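Local coordinates for Trm112p-like protein (Encephalitozoon cuniculi, PDB 3Q87) that binds zinc and activates the methyltransferase Mtq2, with which it forms the complex that methylates the translation termination factor eRF1, at the interface of chains A and B. Sequence-based numbering; all coordinates share one arbitrary frame. Chains: chain A, Putative uncharacterized protein ECU08_1170; chain B, N6 adenine specific DNA methylase.

The interface of chains A and B. Residues chain A 5, 7-8, 40-41, 44; chain B 26, 48, 78-79.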
# COMPACT_ATOMS: atom_id res chain seq x y z
N LEU A 5 -4.24 -1.60 -8.96
CA LEU A 5 -3.57 -2.28 -7.84
C LEU A 5 -2.82 -3.53 -8.31
O LEU A 5 -1.90 -4.00 -7.64
CB LEU A 5 -4.55 -2.65 -6.73
CG LEU A 5 -4.89 -1.51 -5.75
CD1 LEU A 5 -5.54 -2.05 -4.49
CD2 LEU A 5 -3.63 -0.75 -5.40
N GLY A 7 -0.68 -3.63 -10.42
CA GLY A 7 0.72 -3.29 -10.57
C GLY A 7 1.49 -3.28 -9.25
O GLY A 7 2.72 -3.21 -9.24
N LEU A 8 0.78 -3.36 -8.14
CA LEU A 8 1.37 -3.12 -6.82
C LEU A 8 1.34 -4.34 -5.91
O LEU A 8 2.07 -4.41 -4.92
CB LEU A 8 0.63 -1.96 -6.13
CG LEU A 8 1.05 -0.58 -6.62
CD1 LEU A 8 -0.11 0.38 -6.67
CD2 LEU A 8 2.17 -0.04 -5.75
N PHE A 40 0.06 5.22 -12.10
CA PHE A 40 0.20 3.76 -12.10
C PHE A 40 1.53 3.25 -12.66
O PHE A 40 2.29 4.01 -13.28
CB PHE A 40 -1.00 3.08 -12.78
CG PHE A 40 -1.05 3.27 -14.28
CD1 PHE A 40 -1.41 4.50 -14.83
CD2 PHE A 40 -0.80 2.20 -15.13
CE1 PHE A 40 -1.48 4.67 -16.21
CE2 PHE A 40 -0.88 2.36 -16.52
CZ PHE A 40 -1.22 3.60 -17.06
N ASN A 41 1.82 1.98 -12.43
CA ASN A 41 3.07 1.35 -12.86
C ASN A 41 2.94 0.85 -14.29
O ASN A 41 2.68 -0.34 -14.54
CB ASN A 41 3.43 0.22 -11.91
CG ASN A 41 3.39 0.67 -10.47
OD1 ASN A 41 4.31 1.33 -9.99
ND2 ASN A 41 2.30 0.35 -9.77
N MET A 44 4.12 -2.46 -15.81
CA MET A 44 3.44 -3.67 -15.38
C MET A 44 2.33 -4.02 -16.37
O MET A 44 1.97 -5.19 -16.53
CB MET A 44 2.86 -3.52 -13.97
CG MET A 44 3.92 -3.44 -12.85
SD MET A 44 5.04 -4.85 -12.77
CE MET A 44 4.29 -5.82 -11.46
N ILE B 26 3.73 7.29 -5.89
CA ILE B 26 2.89 6.19 -5.45
C ILE B 26 3.30 5.91 -4.00
O ILE B 26 4.44 5.58 -3.74
CB ILE B 26 3.06 4.92 -6.31
CG1 ILE B 26 2.59 5.18 -7.74
CG2 ILE B 26 2.23 3.76 -5.73
CD1 ILE B 26 2.84 3.97 -8.68
N VAL B 48 -1.86 3.65 -1.81
CA VAL B 48 -2.36 2.36 -1.42
C VAL B 48 -2.33 2.32 0.10
O VAL B 48 -1.33 2.64 0.70
CB VAL B 48 -1.51 1.21 -2.00
CG1 VAL B 48 -2.09 -0.15 -1.57
CG2 VAL B 48 -1.49 1.33 -3.51
N SER B 78 7.12 -1.24 -7.10
CA SER B 78 6.09 -0.39 -7.67
C SER B 78 5.76 0.81 -6.80
O SER B 78 4.99 1.67 -7.19
CB SER B 78 4.85 -1.21 -7.97
OG SER B 78 5.14 -2.16 -8.99
N VAL B 79 6.36 0.87 -5.62
CA VAL B 79 6.06 1.93 -4.66
C VAL B 79 7.22 2.90 -4.53
O VAL B 79 8.37 2.49 -4.39
CB VAL B 79 5.72 1.34 -3.27
CG1 VAL B 79 5.53 2.45 -2.21
CG2 VAL B 79 4.50 0.45 -3.38
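A serine hydroxyl reaching from the methyltransferase to a backbone carbonyl of Trm112 anchors this small, mainly apolar patch. B:Ser78 ends the short 3-10 helix 76-78, and its OG donates to the carbonyl oxygen O of A:Gly7 over 2.6 Å. The hydroxyl arrives in the carbonyl plane and nearly along the C=O axis, at 159°. Beside this bond, A:Leu8 drives its forked end into chain B and is the most deeply covered residue of the patch. The A:Leu8 and B:Val79 side chains cross at about a right angle, with CD2 of A:Leu8 packed tightly on CG2 of B:Val79 at 3.4 Å. CG2 of B:Ile26 also touches this leucine methyl. The other branch of A:Leu8, CD1, meets CG2 of B:Val48 tip to tip at 3.6 Å. That same valine methyl takes CD2 of A:Leu5 at 3.5 Å, again tip to tip, so B:Val48 CG2 bridges two leucines. On the opposite flank the amide of A:Asn41 lies against CB of B:Ser78 and obliquely across the CD1 end of B:Ile26. As modelled, OD1 of A:Asn41 stands 2.9 Å from the main-chain O of B:Ser78; two acceptors would repel, whereas the reversed amide would place its NH2 there to donate a hydrogen bond, so the flipped assignment seems more plausible.

Farther out, A:Leu5 CD2 backs A:Leu8 CD1 at 3.9 Å within Trm112. A:Leu8 has CG beside its backbone N (chi1 -79°) and an off-staggered chi2 of 144°, which turns CD1 toward B:Val48 and CD2 toward B:Val79. CG of A:Met44, from helix 42-59, packs beside the A:Gly7 carbonyl oxygen O at 3.8 Å and may limit solvent access there. Together the serine anchor and leucine pair dock the N-terminal segment of Trm112 against the edge of the Mtq2 fold, contributing to the heterodimer of activator and enzyme.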